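Local coordinates for methyl-CpG-binding domain protein 3 (Homo sapiens, PDB 6CCG), which binds DNA carrying methylated CpG sites through its methyl-CpG-binding domain, and probably takes part in transcriptional regulation, at residues Y37-L51 / M59-M71. Sequence-based numbering, arbitrary orientation.
Sequences YYSPSGKKFRSKPQL and MDLSTFDFRTGKM. With nucleotides of chain D.
Lys48 NZ donates to two backbone carbonyls of the type I turn Leu61-Phe64. It lies 2.7 Å from Leu61 O, nearly in line with that C=O, and 3.0 Å from Phe64 O, in the carbonyl plane on a lone pair. Leu61 O also accepts from Phe64 N, which gives that oxygen two donors. With CG anti to the backbone N (chi1 -167°) and the chain extended beyond it, Lys48 spans from the first turn of helix 48-55 to these oxygens. Tyr37 OH donates to Phe66 O (2.5 Å), tilted slightly from the carbonyl plane, tying the buried tyrosine to the hairpin backbone. Gly69 CA sits 3.1 Å from Tyr37 OH, at the edge of the tyrosine ring. Phe66 is wedged in: one face takes the Tyr37 edge, planes at 69°, while the other lies against Ser47 CA and Lys48 N. Phe64 turns its own edge toward the Tyr37 face in an offset edge-to-face pair, and Leu51 CD2 reaches Phe64 CE2 at 3.8 Å. Phe66 CZ meets Arg46 C at 3.4 Å, but the Arg46 side chain leads away to chain D: at the guanidinium edge NH1 hydrogen-bonds DG7 O6 (2.7 Å) and NH2 DG7 N7, while 5CM6 C5 lies over one face. Ser47 OG, which caps helix 48-55 through Gln50 N, donates to OP2 of 5CM6 of chain D. Hairpin 64-71 thus packs against the backbone of residues that bind methylated CpG in the MBD fold.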
ATOM      1  N   TYR A  37       1.833   0.321  -2.699  1.00 32.98           N
ATOM      2  CA  TYR A  37       2.425   1.521  -2.067  1.00 35.12           C
ATOM      3  C   TYR A  37       3.612   2.036  -2.892  1.00 35.82           C
ATOM      4  O   TYR A  37       4.329   1.247  -3.537  1.00 35.10           O
ATOM      5  CB  TYR A  37       2.860   1.237  -0.635  1.00 34.43           C
ATOM      6  CG  TYR A  37       1.692   0.924   0.235  1.00 34.33           C
ATOM      7  CD1 TYR A  37       0.989   1.930   0.882  1.00 35.14           C
ATOM      8  CD2 TYR A  37       1.217  -0.384   0.326  1.00 34.98           C
ATOM      9  CE1 TYR A  37      -0.144   1.636   1.641  1.00 35.82           C
ATOM     10  CE2 TYR A  37       0.093  -0.696   1.073  1.00 35.20           C
ATOM     11  CZ  TYR A  37      -0.575   0.306   1.737  1.00 35.06           C
ATOM     12  OH  TYR A  37      -1.644  -0.019   2.467  1.00 35.76           O
ATOM     13  N   TYR A  38       3.785   3.345  -2.911  1.00 36.98           N
ATOM     14  CA  TYR A  38       4.872   3.960  -3.657  1.00 39.62           C
ATOM     15  C   TYR A  38       5.724   4.730  -2.698  1.00 40.01           C
ATOM     16  O   TYR A  38       5.199   5.504  -1.878  1.00 39.06           O
ATOM     17  CB  TYR A  38       4.344   4.844  -4.771  1.00 42.12           C
ATOM     18  CG  TYR A  38       3.621   4.056  -5.849  1.00 43.11           C
ATOM     19  CD1 TYR A  38       2.281   3.728  -5.710  1.00 42.88           C
ATOM     20  CD2 TYR A  38       4.292   3.642  -7.013  1.00 45.97           C
ATOM     21  CE1 TYR A  38       1.609   2.993  -6.696  1.00 43.81           C
ATOM     22  CE2 TYR A  38       3.645   2.914  -8.008  1.00 45.36           C
ATOM     23  CZ  TYR A  38       2.303   2.590  -7.859  1.00 44.95           C
ATOM     24  OH  TYR A  38       1.657   1.866  -8.853  1.00 46.87           O
ATOM     25  N   SER A  39       7.041   4.511  -2.755  1.00 41.99           N
ATOM     26  CA  SER A  39       7.967   5.339  -1.978  1.00 42.93           C
ATOM     27  C   SER A  39       8.012   6.785  -2.545  1.00 46.54           C
ATOM     28  O   SER A  39       7.537   7.020  -3.651  1.00 47.30           O
ATOM     29  CB  SER A  39       9.376   4.712  -1.993  1.00 44.88           C
ATOM     30  OG  SER A  39       9.938   4.748  -3.281  1.00 45.69           O
ATOM     31  N   PRO A  40       8.617   7.746  -1.796  1.00 48.56           N
ATOM     32  CA  PRO A  40       8.864   9.104  -2.338  1.00 52.39           C
ATOM     33  C   PRO A  40       9.602   9.116  -3.688  1.00 56.00           C
ATOM     34  O   PRO A  40       9.342   9.997  -4.511  1.00 59.69           O
ATOM     35  CB  PRO A  40       9.740   9.763  -1.256  1.00 54.37           C
ATOM     36  CG  PRO A  40       9.342   9.078   0.003  1.00 52.30           C
ATOM     37  CD  PRO A  40       9.065   7.636  -0.405  1.00 49.64           C
ATOM     38  N   SER A  41      10.501   8.136  -3.910  1.00 56.17           N
ATOM     39  CA  SER A  41      11.234   8.008  -5.176  1.00 58.47           C
ATOM     40  C   SER A  41      10.510   7.158  -6.242  1.00 58.04           C
ATOM     41  O   SER A  41      11.088   6.862  -7.286  1.00 60.39           O
ATOM     42  CB  SER A  41      12.658   7.469  -4.918  1.00 59.67           C
ATOM     43  OG  SER A  41      12.633   6.205  -4.289  1.00 58.51           O
ATOM     44  N   GLY A  42       9.249   6.774  -5.983  1.00 54.73           N
ATOM     45  CA  GLY A  42       8.414   6.128  -6.988  1.00 52.94           C
ATOM     46  C   GLY A  42       8.547   4.619  -7.114  1.00 50.89           C
ATOM     47  O   GLY A  42       7.969   4.053  -8.033  1.00 52.21           O
ATOM     48  N   LYS A  43       9.290   3.947  -6.199  1.00 49.35           N
ATOM     49  CA  LYS A  43       9.360   2.469  -6.227  1.00 46.55           C
ATOM     50  C   LYS A  43       8.018   1.892  -5.821  1.00 42.28           C
ATOM     51  O   LYS A  43       7.420   2.332  -4.832  1.00 39.43           O
ATOM     52  CB  LYS A  43      10.440   1.879  -5.291  1.00 48.36           C
ATOM     53  CG  LYS A  43      10.498   0.325  -5.404  1.00 48.90           C
ATOM     54  CD  LYS A  43      11.590  -0.372  -4.566  1.00 51.44           C
ATOM     55  CE  LYS A  43      11.452  -1.913  -4.745  1.00 49.31           C
ATOM     56  N   LYS A  44       7.599   0.849  -6.531  1.00 40.50           N
ATOM     57  CA  LYS A  44       6.293   0.240  -6.336  1.00 38.61           C
ATOM     58  C   LYS A  44       6.361  -0.976  -5.429  1.00 36.73           C
ATOM     59  O   LYS A  44       7.081  -1.901  -5.724  1.00 39.36           O
ATOM     60  CB  LYS A  44       5.714  -0.214  -7.710  1.00 39.38           C
ATOM     61  CG  LYS A  44       4.273  -0.713  -7.650  1.00 38.12           C
ATOM     62  CD  LYS A  44       3.715  -0.909  -9.055  1.00 38.79           C
ATOM     63  CE  LYS A  44       2.282  -1.462  -9.066  1.00 37.76           C
ATOM     64  NZ  LYS A  44       1.750  -1.505 -10.458  1.00 37.09           N
ATOM     65  N   PHE A  45       5.544  -1.006  -4.381  1.00 33.52           N
ATOM     66  CA  PHE A  45       5.464  -2.164  -3.454  1.00 33.62           C
ATOM     67  C   PHE A  45       4.130  -2.836  -3.514  1.00 32.31           C
ATOM     68  O   PHE A  45       3.099  -2.150  -3.519  1.00 31.22           O
ATOM     69  CB  PHE A  45       5.675  -1.697  -2.031  1.00 33.30           C
ATOM     70  CG  PHE A  45       6.997  -1.141  -1.800  1.00 35.34           C
ATOM     71  CD1 PHE A  45       7.273   0.202  -2.096  1.00 36.04           C
ATOM     72  CD2 PHE A  45       8.022  -1.951  -1.322  1.00 36.66           C
ATOM     73  CE1 PHE A  45       8.563   0.732  -1.874  1.00 37.82           C
ATOM     74  CE2 PHE A  45       9.279  -1.431  -1.114  1.00 39.14           C
ATOM     75  CZ  PHE A  45       9.553  -0.083  -1.399  1.00 39.12           C
ATOM     76  N   ARG A  46       4.140  -4.172  -3.468  1.00 33.38           N
ATOM     77  CA  ARG A  46       2.937  -4.944  -3.558  1.00 34.32           C
ATOM     78  C   ARG A  46       2.707  -5.981  -2.438  1.00 33.95           C
ATOM     79  O   ARG A  46       1.744  -6.750  -2.501  1.00 31.06           O
ATOM     80  CB  ARG A  46       2.834  -5.561  -4.945  1.00 35.74           C
ATOM     81  CG  ARG A  46       3.872  -6.566  -5.289  1.00 36.40           C
ATOM     82  CD  ARG A  46       3.626  -7.127  -6.659  1.00 37.56           C
ATOM     83  NE  ARG A  46       4.460  -8.327  -6.865  1.00 38.52           N
ATOM     84  CZ  ARG A  46       4.074  -9.448  -7.469  1.00 38.45           C
ATOM     85  NH1 ARG A  46       2.827  -9.593  -7.904  1.00 36.84           N
ATOM     86  NH2 ARG A  46       4.950 -10.457  -7.608  1.00 37.78           N
ATOM     87  N   SER A  47       3.542  -5.961  -1.393  1.00 32.56           N
ATOM     88  CA  SER A  47       3.319  -6.810  -0.213  1.00 32.62           C
ATOM     89  C   SER A  47       3.946  -6.187   1.063  1.00 33.37           C
ATOM     90  O   SER A  47       4.918  -5.432   0.998  1.00 32.80           O
ATOM     91  CB  SER A  47       3.902  -8.198  -0.420  1.00 33.10           C
ATOM     92  OG  SER A  47       5.352  -8.226  -0.150  1.00 33.23           O
ATOM     93  N   LYS A  48       3.407  -6.571   2.203  1.00 33.34           N
ATOM     94  CA  LYS A  48       3.922  -6.074   3.455  1.00 35.07           C
ATOM     95  C   LYS A  48       5.364  -6.536   3.710  1.00 35.21           C
ATOM     96  O   LYS A  48       6.198  -5.714   4.176  1.00 35.05           O
ATOM     97  CB  LYS A  48       3.016  -6.445   4.617  1.00 36.15           C
ATOM     98  CG  LYS A  48       3.393  -5.664   5.885  1.00 39.40           C
ATOM     99  CD  LYS A  48       2.459  -5.917   7.030  1.00 41.04           C
ATOM    100  CE  LYS A  48       2.930  -5.203   8.255  1.00 44.31           C
ATOM    101  NZ  LYS A  48       2.162  -5.680   9.413  1.00 46.92           N
ATOM    102  N   PRO A  49       5.693  -7.825   3.425  1.00 35.42           N
ATOM    103  CA  PRO A  49       7.123  -8.178   3.683  1.00 37.12           C
ATOM    104  C   PRO A  49       8.067  -7.348   2.855  1.00 37.58           C
ATOM    105  O   PRO A  49       9.090  -6.861   3.385  1.00 39.10           O
ATOM    106  CB  PRO A  49       7.202  -9.644   3.275  1.00 38.23           C
ATOM    107  CG  PRO A  49       5.813 -10.156   3.458  1.00 37.63           C
ATOM    108  CD  PRO A  49       4.902  -9.021   3.087  1.00 35.59           C
ATOM    109  N   GLN A  50       7.733  -7.151   1.580  1.00 36.61           N
ATOM    110  CA  GLN A  50       8.519  -6.261   0.700  1.00 38.46           C
ATOM    111  C   GLN A  50       8.665  -4.837   1.285  1.00 37.95           C
ATOM    112  O   GLN A  50       9.765  -4.325   1.376  1.00 39.66           O
ATOM    113  CB  GLN A  50       7.896  -6.196  -0.679  1.00 37.91           C
ATOM    114  CG  GLN A  50       8.769  -5.560  -1.732  1.00 40.51           C
ATOM    115  CD  GLN A  50       8.056  -5.313  -3.033  1.00 42.49           C
ATOM    116  OE1 GLN A  50       6.797  -5.286  -3.083  1.00 39.84           O
ATOM    117  NE2 GLN A  50       8.856  -5.111  -4.132  1.00 41.96           N
ATOM    118  N   LEU A  51       7.529  -4.233   1.676  1.00 35.88           N
ATOM    119  CA  LEU A  51       7.506  -2.915   2.340  1.00 36.08           C
ATOM    120  C   LEU A  51       8.343  -2.859   3.626  1.00 36.02           C
ATOM    121  O   LEU A  51       8.988  -1.847   3.899  1.00 36.02           O
ATOM    122  CB  LEU A  51       6.069  -2.529   2.700  1.00 36.09           C
ATOM    123  CG  LEU A  51       5.710  -1.088   2.999  1.00 36.59           C
ATOM    124  CD1 LEU A  51       6.172  -0.160   1.881  1.00 37.85           C
ATOM    125  CD2 LEU A  51       4.169  -0.983   3.170  1.00 35.69           C
ATOM    126  N   MET A  59      10.375   2.671  11.077  1.00 65.63           N
ATOM    127  CA  MET A  59       9.133   2.730  11.848  1.00 62.42           C
ATOM    128  C   MET A  59       8.564   1.369  12.191  1.00 59.77           C
ATOM    129  O   MET A  59       8.893   0.357  11.562  1.00 62.33           O
ATOM    130  CB  MET A  59       8.091   3.481  11.042  1.00 60.10           C
ATOM    131  CG  MET A  59       7.774   2.809   9.707  1.00 56.32           C
ATOM    132  SD  MET A  59       6.567   3.712   8.791  1.00 54.95           S
ATOM    133  CE  MET A  59       5.058   3.360   9.688  1.00 54.36           C
ATOM    134  N   ASP A  60       7.636   1.385  13.139  1.00 58.80           N
ATOM    135  CA  ASP A  60       6.912   0.201  13.589  1.00 58.08           C
ATOM    136  C   ASP A  60       5.810  -0.175  12.569  1.00 54.78           C
ATOM    137  O   ASP A  60       4.823   0.536  12.436  1.00 53.65           O
ATOM    138  CB  ASP A  60       6.285   0.517  14.956  1.00 60.60           C
ATOM    139  CG  ASP A  60       5.672  -0.692  15.647  1.00 60.73           C
ATOM    140  OD1 ASP A  60       5.695  -1.813  15.101  1.00 59.33           O
ATOM    141  OD2 ASP A  60       5.175  -0.497  16.778  1.00 63.35           O
ATOM    142  N   LEU A  61       5.997  -1.286  11.864  1.00 54.28           N
ATOM    143  CA  LEU A  61       4.953  -1.835  10.956  1.00 51.67           C
ATOM    144  C   LEU A  61       4.217  -3.051  11.512  1.00 51.77           C
ATOM    145  O   LEU A  61       3.441  -3.676  10.781  1.00 53.14           O
ATOM    146  CB  LEU A  61       5.544  -2.195   9.586  1.00 50.61           C
ATOM    147  CG  LEU A  61       6.034  -1.063   8.707  1.00 51.31           C
ATOM    148  CD1 LEU A  61       6.578  -1.639   7.426  1.00 52.45           C
ATOM    149  CD2 LEU A  61       4.947  -0.051   8.396  1.00 50.73           C
ATOM    150  N   SER A  62       4.399  -3.372  12.790  1.00 53.33           N
ATOM    151  CA  SER A  62       3.775  -4.585  13.354  1.00 53.54           C
ATOM    152  C   SER A  62       2.227  -4.557  13.274  1.00 52.04           C
ATOM    153  O   SER A  62       1.608  -5.589  13.012  1.00 52.99           O
ATOM    154  CB  SER A  62       4.237  -4.816  14.786  1.00 56.28           C
ATOM    155  OG  SER A  62       4.000  -3.678  15.582  1.00 57.95           O
ATOM    156  N   THR A  63       1.622  -3.379  13.464  1.00 49.68           N
ATOM    157  CA  THR A  63       0.149  -3.222  13.400  1.00 48.21           C
ATOM    158  C   THR A  63      -0.358  -2.500  12.133  1.00 44.82           C
ATOM    159  O   THR A  63      -1.511  -2.075  12.088  1.00 43.66           O
ATOM    160  CB  THR A  63      -0.365  -2.457  14.628  1.00 50.26           C
ATOM    161  OG1 THR A  63       0.216  -1.151  14.654  1.00 48.47           O
ATOM    162  CG2 THR A  63      -0.045  -3.212  15.910  1.00 52.87           C
ATOM    163  N   PHE A  64       0.508  -2.349  11.125  1.00 42.96           N
ATOM    164  CA  PHE A  64       0.134  -1.743   9.863  1.00 40.53           C
ATOM    165  C   PHE A  64      -0.601  -2.797   8.996  1.00 39.12           C
ATOM    166  O   PHE A  64      -0.056  -3.854   8.693  1.00 37.99           O
ATOM    167  CB  PHE A  64       1.353  -1.226   9.115  1.00 39.82           C
ATOM    168  CG  PHE A  64       1.033  -0.618   7.777  1.00 38.43           C
ATOM    169  CD1 PHE A  64       0.360   0.613   7.694  1.00 39.63           C
ATOM    170  CD2 PHE A  64       1.379  -1.257   6.613  1.00 37.47           C
ATOM    171  CE1 PHE A  64       0.050   1.186   6.454  1.00 38.71           C
ATOM    172  CE2 PHE A  64       1.079  -0.691   5.366  1.00 36.49           C
ATOM    173  CZ  PHE A  64       0.420   0.541   5.292  1.00 36.95           C
ATOM    174  N   ASP A  65      -1.832  -2.474   8.627  1.00 38.27           N
ATOM    175  CA  ASP A  65      -2.685  -3.363   7.808  1.00 36.56           C
ATOM    176  C   ASP A  65      -2.483  -2.957   6.371  1.00 34.67           C
ATOM    177  O   ASP A  65      -2.998  -1.925   5.920  1.00 33.43           O
ATOM    178  CB  ASP A  65      -4.142  -3.230   8.228  1.00 39.29           C
ATOM    179  CG  ASP A  65      -5.087  -4.209   7.448  1.00 38.84           C
ATOM    180  OD1 ASP A  65      -5.087  -4.214   6.226  1.00 40.10           O
ATOM    181  OD2 ASP A  65      -5.753  -4.971   8.076  1.00 42.66           O
ATOM    182  N   PHE A  66      -1.706  -3.755   5.655  1.00 33.72           N
ATOM    183  CA  PHE A  66      -1.334  -3.461   4.281  1.00 34.11           C
ATOM    184  C   PHE A  66      -2.593  -3.249   3.435  1.00 33.36           C
ATOM    185  O   PHE A  66      -2.668  -2.314   2.654  1.00 30.94           O
ATOM    186  CB  PHE A  66      -0.490  -4.606   3.722  1.00 34.21           C
ATOM    187  CG  PHE A  66       0.052  -4.365   2.335  1.00 33.37           C
ATOM    188  CD1 PHE A  66      -0.702  -4.707   1.197  1.00 32.62           C
ATOM    189  CD2 PHE A  66       1.311  -3.830   2.162  1.00 33.43           C
ATOM    190  CE1 PHE A  66      -0.183  -4.492  -0.081  1.00 32.37           C
ATOM    191  CE2 PHE A  66       1.835  -3.595   0.879  1.00 33.51           C
ATOM    192  CZ  PHE A  66       1.093  -3.939  -0.247  1.00 32.42           C
ATOM    193  N   ARG A  67      -3.585  -4.087   3.644  1.00 36.65           N
ATOM    194  CA  ARG A  67      -4.790  -4.069   2.790  1.00 37.20           C
ATOM    195  C   ARG A  67      -5.546  -2.738   2.931  1.00 37.50           C
ATOM    196  O   ARG A  67      -5.941  -2.155   1.909  1.00 36.38           O
ATOM    197  CB  ARG A  67      -5.692  -5.254   3.114  1.00 40.02           C
ATOM    198  CG  ARG A  67      -6.890  -5.426   2.159  1.00 43.10           C
ATOM    199  CD  ARG A  67      -7.724  -6.639   2.552  1.00 46.18           C
ATOM    200  NE  ARG A  67      -8.331  -6.501   3.910  1.00 49.16           N
ATOM    201  CZ  ARG A  67      -9.401  -5.736   4.226  1.00 52.37           C
ATOM    202  NH1 ARG A  67     -10.041  -4.988   3.297  1.00 52.59           N
ATOM    203  NH2 ARG A  67      -9.837  -5.698   5.499  1.00 54.83           N
ATOM    204  N   THR A  68      -5.701  -2.242   4.183  1.00 35.88           N
ATOM    205  CA  THR A  68      -6.440  -0.993   4.436  1.00 37.83           C
ATOM    206  C   THR A  68      -5.583   0.279   4.452  1.00 36.81           C
ATOM    207  O   THR A  68      -6.120   1.330   4.338  1.00 36.61           O
ATOM    208  CB  THR A  68      -7.220  -1.018   5.797  1.00 40.23           C
ATOM    209  OG1 THR A  68      -6.297  -1.092   6.884  1.00 38.69           O
ATOM    210  CG2 THR A  68      -8.155  -2.191   5.870  1.00 41.28           C
ATOM    211  N   GLY A  69      -4.254   0.150   4.593  1.00 35.01           N
ATOM    212  CA  GLY A  69      -3.348   1.308   4.676  1.00 37.84           C
ATOM    213  C   GLY A  69      -3.302   2.030   6.008  1.00 38.50           C
ATOM    214  O   GLY A  69      -2.801   3.145   6.077  1.00 41.08           O
ATOM    215  N   LYS A  70      -3.784   1.387   7.071  1.00 40.34           N
ATOM    216  CA  LYS A  70      -3.906   2.028   8.401  1.00 41.79           C
ATOM    217  C   LYS A  70      -3.322   1.169   9.477  1.00 40.70           C
ATOM    218  O   LYS A  70      -3.243  -0.074   9.351  1.00 36.27           O
ATOM    219  CB  LYS A  70      -5.389   2.248   8.762  1.00 46.49           C
ATOM    220  CG  LYS A  70      -6.093   3.297   7.921  1.00 49.40           C
ATOM    221  CD  LYS A  70      -7.600   3.014   7.825  1.00 51.78           C
ATOM    222  CE  LYS A  70      -8.309   4.092   7.024  1.00 53.74           C
ATOM    223  NZ  LYS A  70      -9.743   4.200   7.422  1.00 57.18           N
ATOM    224  N   MET A  71      -2.935   1.833  10.581  1.00 41.67           N
ATOM    225  CA  MET A  71      -2.529   1.149  11.774  1.00 42.71           C
ATOM    226  C   MET A  71      -3.787   0.660  12.507  1.00 45.68           C
ATOM    227  O   MET A  71      -4.748   1.418  12.657  1.00 46.18           O
ATOM    228  CB  MET A  71      -1.722   2.108  12.687  1.00 43.91           C
ATOM    229  CG  MET A  71      -0.444   2.632  12.049  1.00 42.60           C
ATOM    230  SD  MET A  71       0.714   1.310  11.679  1.00 41.27           S
ATOM    231  CE  MET A  71       2.123   2.280  11.154  1.00 42.94           C
TER
ATOM    232  N1  5CM D   6       2.824 -12.930  -5.238  1.00 34.72           N
ATOM    233  C2  5CM D   6       1.760 -13.513  -5.979  1.00 32.25           C
ATOM    234  N3  5CM D   6       0.634 -12.836  -6.292  1.00 31.55           N
ATOM    235  C4  5CM D   6       0.489 -11.562  -5.853  1.00 31.80           C
ATOM    236  C5  5CM D   6       1.555 -10.960  -5.067  1.00 32.22           C
ATOM    237  C5A 5CM D   6       1.465  -9.549  -4.562  1.00 32.52           C
ATOM    238  C6  5CM D   6       2.693 -11.697  -4.796  1.00 33.54           C
ATOM    239  O2  5CM D   6       1.863 -14.646  -6.374  1.00 32.18           O
ATOM    240  N4  5CM D   6      -0.595 -10.884  -6.130  1.00 31.10           N
ATOM    241  C1' 5CM D   6       4.062 -13.739  -4.965  1.00 35.93           C
ATOM    242  C2' 5CM D   6       5.446 -13.064  -5.216  1.00 37.22           C
ATOM    243  C3' 5CM D   6       6.362 -14.059  -4.550  1.00 37.92           C
ATOM    244  C4' 5CM D   6       5.509 -14.619  -3.423  1.00 37.04           C
ATOM    245  O4' 5CM D   6       4.118 -14.207  -3.642  1.00 36.22           O
ATOM    246  O3' 5CM D   6       6.613 -15.193  -5.362  1.00 40.76           O
ATOM    247  C5' 5CM D   6       5.949 -14.180  -2.045  1.00 38.54           C
ATOM    248  O5' 5CM D   6       6.039 -12.784  -2.013  1.00 38.09           O
ATOM    249  P   5CM D   6       6.286 -12.027  -0.630  1.00 38.10           P
ATOM    250  OP1 5CM D   6       7.653 -12.443  -0.077  1.00 40.65           O
ATOM    251  OP2 5CM D   6       6.019 -10.580  -0.861  1.00 36.50           O
ATOM    252  P    DG D   7       7.931 -15.358  -6.206  1.00 43.41           P
ATOM    253  OP1  DG D   7       8.936 -16.011  -5.368  1.00 47.71           O
ATOM    254  OP2  DG D   7       8.228 -14.100  -6.886  1.00 45.10           O
ATOM    255  O5'  DG D   7       7.471 -16.359  -7.357  1.00 44.93           O
ATOM    256  C5'  DG D   7       6.805 -17.595  -7.067  1.00 43.31           C
ATOM    257  C4'  DG D   7       6.094 -18.083  -8.308  1.00 43.39           C
ATOM    258  O4'  DG D   7       4.873 -17.324  -8.528  1.00 40.24           O
ATOM    259  C3'  DG D   7       6.906 -17.948  -9.594  1.00 44.04           C
ATOM    260  O3'  DG D   7       6.580 -19.076 -10.388  1.00 49.37           O
ATOM    261  C2'  DG D   7       6.406 -16.648 -10.195  1.00 41.81           C
ATOM    262  C1'  DG D   7       4.941 -16.605  -9.757  1.00 39.66           C
ATOM    263  N9   DG D   7       4.392 -15.274  -9.512  1.00 38.08           N
ATOM    264  C8   DG D   7       4.916 -14.328  -8.669  1.00 38.69           C
ATOM    265  N7   DG D   7       4.193 -13.247  -8.599  1.00 37.14           N
ATOM    266  C5   DG D   7       3.098 -13.513  -9.401  1.00 37.40           C
ATOM    267  C6   DG D   7       1.978 -12.707  -9.711  1.00 36.55           C
ATOM    268  O6   DG D   7       1.712 -11.564  -9.303  1.00 36.90           O
ATOM    269  N1   DG D   7       1.129 -13.336 -10.609  1.00 36.11           N
ATOM    270  C2   DG D   7       1.311 -14.600 -11.115  1.00 37.50           C
ATOM    271  N2   DG D   7       0.360 -15.047 -11.945  1.00 37.08           N
ATOM    272  N3   DG D   7       2.357 -15.366 -10.833  1.00 37.92           N
ATOM    273  C4   DG D   7       3.204 -14.760  -9.977  1.00 38.33           C
ATOM    274  P    DG D   5       1.527 -10.943   3.978  1.00 40.02           P
ATOM    275  OP1  DG D   5       2.327 -11.543   5.083  1.00 39.46           O
ATOM    276  OP2  DG D   5       1.316  -9.477   3.864  1.00 38.53           O
ATOM    277  O5'  DG D   5       2.183 -11.429   2.609  1.00 36.82           O
ATOM    278  C5'  DG D   5       2.653 -12.773   2.502  1.00 37.44           C
ATOM    279  C4'  DG D   5       2.973 -13.118   1.067  1.00 37.32           C
ATOM    280  O4'  DG D   5       1.758 -13.236   0.302  1.00 36.23           O
ATOM    281  C3'  DG D   5       3.847 -12.100   0.311  1.00 37.71           C
ATOM    282  O3'  DG D   5       5.191 -12.621   0.290  1.00 37.54           O
ATOM    283  C2'  DG D   5       3.116 -11.914  -1.025  1.00 36.92           C
ATOM    284  C1'  DG D   5       2.117 -13.060  -1.032  1.00 35.38           C
ATOM    285  N9   DG D   5       0.890 -12.875  -1.817  1.00 35.34           N
ATOM    286  C8   DG D   5       0.096 -11.753  -1.887  1.00 33.42           C
ATOM    287  N7   DG D   5      -0.925 -11.900  -2.690  1.00 33.78           N
ATOM    288  C5   DG D   5      -0.785 -13.187  -3.191  1.00 33.53           C
ATOM    289  C6   DG D   5      -1.588 -13.908  -4.128  1.00 32.69           C
ATOM    290  O6   DG D   5      -2.612 -13.545  -4.695  1.00 32.93           O
ATOM    291  N1   DG D   5      -1.090 -15.190  -4.349  1.00 32.62           N
ATOM    292  C2   DG D   5       0.031 -15.717  -3.749  1.00 33.90           C
ATOM    293  N2   DG D   5       0.348 -16.980  -4.082  1.00 34.28           N
ATOM    294  N3   DG D   5       0.800 -15.047  -2.900  1.00 32.85           N
ATOM    295  C4   DG D   5       0.328 -13.802  -2.661  1.00 32.59           C
TER